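Local coordinates for SGNH hydrolase-type esterase domain-containing protein (Slackia heliotrinireducens DSM 20476, PDB 4S1P) that is probably an SGNH-type hydrolase of the GDSL lipase/acylhydrolase family, likely to cleave ester bonds, though its substrate is not known, at residues P108-C113 against G155-L160; M72-A77 against V117-S122. One frame throughout, in Å; residues are numbered along the deposited sequence.

Contact 1 of 2, residues P108-C113 against G155-L160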
# COMPACT_ATOMS: atom_id res chain seq x y z
N PRO A 108 7.87 5.90 -6.78
CA PRO A 108 7.61 6.69 -8.00
C PRO A 108 7.70 5.75 -9.20
O PRO A 108 8.35 4.74 -9.15
CB PRO A 108 8.78 7.70 -8.03
CG PRO A 108 9.87 7.01 -7.29
CD PRO A 108 9.20 6.20 -6.21
N TYR A 109 7.05 6.13 -10.28
CA TYR A 109 7.16 5.38 -11.51
C TYR A 109 8.58 5.50 -12.08
O TYR A 109 9.31 6.43 -11.80
CB TYR A 109 6.18 5.94 -12.51
CG TYR A 109 4.74 5.85 -12.18
CD1 TYR A 109 4.28 5.05 -11.13
CD2 TYR A 109 3.79 6.53 -12.96
CE1 TYR A 109 2.92 4.96 -10.86
CE2 TYR A 109 2.43 6.41 -12.70
CZ TYR A 109 2.01 5.63 -11.65
OH TYR A 109 0.63 5.53 -11.44
N ARG A 110 8.95 4.52 -12.89
CA ARG A 110 10.27 4.53 -13.49
C ARG A 110 10.48 5.74 -14.39
O ARG A 110 9.62 6.10 -15.18
CB ARG A 110 10.51 3.23 -14.24
CG ARG A 110 11.88 3.21 -14.86
CD ARG A 110 12.27 1.85 -15.36
NE ARG A 110 13.66 1.81 -15.77
CZ ARG A 110 14.29 0.68 -16.10
NH1 ARG A 110 13.63 -0.46 -16.09
NH2 ARG A 110 15.57 0.70 -16.45
N ALA A 111 11.61 6.43 -14.22
CA ALA A 111 11.88 7.61 -15.01
C ALA A 111 11.79 7.28 -16.51
O ALA A 111 12.31 6.25 -16.98
CB ALA A 111 13.22 8.20 -14.68
N GLY A 112 11.10 8.14 -17.23
CA GLY A 112 10.94 7.97 -18.65
C GLY A 112 9.79 7.11 -19.11
O GLY A 112 9.53 7.05 -20.31
N CYS A 113 9.07 6.45 -18.21
CA CYS A 113 8.03 5.51 -18.65
C CYS A 113 6.80 6.28 -19.14
O CYS A 113 6.55 7.41 -18.73
CB CYS A 113 7.67 4.47 -17.59
SG CYS A 113 6.66 5.08 -16.23
N GLY A 155 18.00 0.01 -5.38
CA GLY A 155 18.12 -1.19 -6.20
C GLY A 155 18.17 -0.91 -7.69
O GLY A 155 18.33 0.24 -8.13
N SER A 156 18.05 -1.99 -8.46
CA SER A 156 18.08 -1.94 -9.93
C SER A 156 16.69 -1.77 -10.53
O SER A 156 15.83 -2.65 -10.38
CB SER A 156 18.70 -3.23 -10.48
OG SER A 156 18.48 -3.31 -11.88
N ALA A 157 16.44 -0.65 -11.21
CA ALA A 157 15.15 -0.46 -11.88
C ALA A 157 14.79 -1.57 -12.88
O ALA A 157 13.63 -2.02 -12.92
CB ALA A 157 15.04 0.91 -12.53
N ASP A 158 15.77 -2.06 -13.66
CA ASP A 158 15.47 -3.16 -14.59
C ASP A 158 14.99 -4.42 -13.86
O ASP A 158 14.22 -5.20 -14.41
CB ASP A 158 16.71 -3.55 -15.41
CG ASP A 158 16.97 -2.63 -16.58
OD1 ASP A 158 16.07 -1.87 -16.99
OD2 ASP A 158 18.11 -2.70 -17.11
N GLU A 159 15.50 -4.64 -12.65
CA GLU A 159 15.14 -5.81 -11.85
C GLU A 159 13.76 -5.65 -11.23
O GLU A 159 12.98 -6.60 -11.19
CB GLU A 159 16.17 -6.04 -10.74
CG GLU A 159 15.88 -7.25 -9.88
CD GLU A 159 16.94 -7.56 -8.84
OE1 GLU A 159 17.92 -6.79 -8.70
OE2 GLU A 159 16.80 -8.60 -8.16
N LEU A 160 13.48 -4.42 -10.72
CA LEU A 160 12.35 -4.25 -9.81
C LEU A 160 11.00 -3.84 -10.43
O LEU A 160 9.94 -4.12 -9.85
CB LEU A 160 12.73 -3.29 -8.68
CG LEU A 160 13.92 -3.75 -7.84
CD1 LEU A 160 14.33 -2.66 -6.86
CD2 LEU A 160 13.63 -5.07 -7.14
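Arg110 reaches across to Ala157 and Asp158, and it alone carries the side of residues 108-113. The account holds for one of the two conformers modelled for this arginine. From CB the chain sets out with CG anti to the backbone N (chi1 -179°) and stays extended to NE, which carries the guanidinium over to the start of the short helix 157-160. Arg110 CD is the first atom to meet the other segment, 4.1 Å from Ala157 CB. One bond on, Arg110 NE lies 3.6 Å from Ala157 CB, and Arg110 CZ follows at 3.7 Å from that methyl. Ala157 CB therefore sits over the middle of one guanidinium face rather than at its rim.

The two terminal nitrogens work at the edge and converge on a single carboxylate oxygen. Arg110 NH2 to Asp158 OD1 measures 2.7 Å with an N-H...O angle of 153°, the shorter and straighter bond of this salt bridge; Arg110 NH1 to Asp158 OD1 is 3.0 Å and more bent. OD1 lies almost exactly in the guanidinium plane, yet the carboxylate is turned 54° from that plane. NH1 consequently uses the anti lone pair of OD1, whereas NH2 arrives from above the carboxylate plane. The fork is end-on and not the two-oxygen bidentate pair.

Both backbones are locally braced. Residues 110-113 form a type II beta turn closed by Cys113 N to Arg110 O (3.1 Å), and Ser156 OG caps the helix through a weak bond to Glu159 N (3.4 Å). Arg110 also shares backbone bonding with Gly165, between Asp164 and His167, which with Ser12 have charge-relay geometry consistent with the Ser-His-Asp triad of SGNH hydrolases; the salt bridge ties two surface segments near, but not touching, that probable active site.

Contact 2 of 2, residues M72-A77 against V117-S122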
# COMPACT_ATOMS: atom_id res chain seq x y z
N MSE A 72 -3.84 3.76 -4.68
CA MSE A 72 -3.62 3.84 -6.13
C MSE A 72 -2.27 4.50 -6.36
O MSE A 72 -1.94 5.49 -5.73
CB MSE A 72 -4.81 4.57 -6.75
CG MSE A 72 -4.87 4.44 -8.28
SE MSE A 72 -3.82 5.89 -9.09
CE MSE A 72 -4.89 7.43 -8.50
N SER A 73 -1.52 3.96 -7.31
CA SER A 73 -0.08 4.16 -7.39
C SER A 73 0.43 5.58 -7.57
O SER A 73 1.55 5.85 -7.19
CB SER A 73 0.53 3.27 -8.49
OG SER A 73 -0.00 3.60 -9.74
N HIS A 74 -0.39 6.48 -8.13
CA HIS A 74 0.02 7.90 -8.17
C HIS A 74 -0.80 8.79 -7.26
O HIS A 74 -0.53 10.01 -7.16
CB HIS A 74 0.07 8.47 -9.60
CG HIS A 74 -1.23 8.47 -10.33
ND1 HIS A 74 -2.20 9.41 -10.09
CD2 HIS A 74 -1.66 7.73 -11.38
CE1 HIS A 74 -3.20 9.23 -10.94
NE2 HIS A 74 -2.90 8.21 -11.74
N GLY A 75 -1.80 8.19 -6.61
CA GLY A 75 -2.69 8.98 -5.75
C GLY A 75 -2.05 9.88 -4.73
O GLY A 75 -2.45 11.04 -4.58
N PRO A 76 -1.07 9.39 -3.98
CA PRO A 76 -0.46 10.26 -3.00
C PRO A 76 0.18 11.51 -3.59
O PRO A 76 0.28 12.53 -2.90
CB PRO A 76 0.55 9.35 -2.29
CG PRO A 76 -0.00 8.00 -2.51
CD PRO A 76 -0.56 8.02 -3.88
N ALA A 77 0.61 11.41 -4.84
CA ALA A 77 1.17 12.56 -5.57
C ALA A 77 0.11 13.45 -6.21
O ALA A 77 0.25 14.69 -6.17
CB ALA A 77 2.18 12.12 -6.62
N VAL A 117 5.11 10.00 -18.25
CA VAL A 117 4.98 11.03 -19.27
C VAL A 117 3.56 11.58 -19.31
O VAL A 117 3.37 12.83 -19.36
CB VAL A 117 5.39 10.50 -20.66
CG1 VAL A 117 5.05 11.51 -21.77
CG2 VAL A 117 6.85 10.11 -20.65
N LYS A 118 2.58 10.66 -19.30
CA LYS A 118 1.18 11.04 -19.38
C LYS A 118 0.73 11.91 -18.21
O LYS A 118 -0.15 12.77 -18.36
CB LYS A 118 0.32 9.77 -19.48
CG LYS A 118 0.40 9.09 -20.85
CD LYS A 118 -0.47 7.83 -20.93
CE LYS A 118 0.35 6.55 -20.88
NZ LYS A 118 -0.48 5.32 -20.71
N LEU A 119 1.32 11.69 -17.04
CA LEU A 119 0.97 12.48 -15.84
C LEU A 119 1.48 13.91 -15.88
O LEU A 119 1.02 14.74 -15.09
CB LEU A 119 1.53 11.83 -14.56
CG LEU A 119 0.86 10.56 -14.09
CD1 LEU A 119 1.63 10.01 -12.90
CD2 LEU A 119 -0.60 10.81 -13.73
N GLY A 120 2.46 14.19 -16.75
CA GLY A 120 2.99 15.56 -16.81
C GLY A 120 3.68 15.96 -15.52
O GLY A 120 3.55 17.08 -15.01
N MSE A 121 4.39 14.99 -14.96
CA MSE A 121 5.11 15.18 -13.73
C MSE A 121 6.51 14.67 -13.92
O MSE A 121 6.73 13.59 -14.51
CB MSE A 121 4.40 14.32 -12.69
CG MSE A 121 4.82 14.70 -11.29
SE MSE A 121 3.66 13.85 -9.95
CE MSE A 121 2.10 15.02 -10.02
N SER A 122 7.51 15.42 -13.43
CA SER A 122 8.87 14.89 -13.50
C SER A 122 9.08 13.75 -12.52
O SER A 122 8.33 13.60 -11.54
CB SER A 122 9.90 16.00 -13.23
OG SER A 122 9.93 16.33 -11.86
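His74 and Leu119 make the CH-pi part of this contact, and Ala77 with Met121 the purely apolar part. In the first, Leu119 CD2 stands 3.9 Å from the centroid of the His74 ring and only 6° off its normal, so the methyl lies over the middle of the face. Its sister methyl, Leu119 CD1, slides alongside the stem of the histidine, 4.0 Å from His74 CB. The histidine's CG lies between the backbone N and the carbonyl carbon; chi1 of 62° swings the ring to the Leu119 side, and chi2 of 78° presents its face to the methyl. The opposite face is covered from within its own segment by the selenium of the selenomethionine Met72, 3.6 Å above the plane, which makes the imidazole the middle layer of a three-part sandwich.

The apolar pair is a single touch: Met121, also selenomethionine and modelled in two conformers, brings SE to 4.0 Å from Ala77 CB.

Polar bonds do not cross between the segments; they fix each one separately. His74 ND1 is hydrogen-bonded to Thr78 OG1, which restrains rotation of the ring. Gly75 N to Met72 O (2.8 Å) closes a type I turn, while Gly120, with positive phi, ends helix 114-119 in a Schellman motif whose bonds include Gly120 N to Val117 O (3.1 Å). An alanine in place of His74 is likely to strip Leu119 CD2 and Met72 SE of the surface between them and leave Thr78 OG1 without its imidazole mate.

In the fold, the pairing sets the loop after strand 66-69 and the start of helix 75-78 against the last turn of helix 114-119 and the loop that leads into helix 123-141. Helix 123-141 packs on the same region, Met126 touching His74 and Phe134 touching Pro76.

How the contacts relate
Contact 1 lies at the surface, with none of its touching residues buried, whereas contact 2 is partly buried and includes the enclosed Ala77. Their chemistry follows: a charged, two-nitrogen salt bridge in the first, and methyl, selenium and ring-face packing with no hydrogen bond across in the second. Although their centres stand 14 Å apart, the two are joined. Tyr109, which takes no part across contact 1, places OH 2.6 Å from Ser73 OG, a probable hydrogen bond, and CE2 3.7 Å from Leu119 CD1. Residues 108-113 lead directly into helix 114-119, whose end serves contact 2, and the segments of the two contacts alternate along the chain.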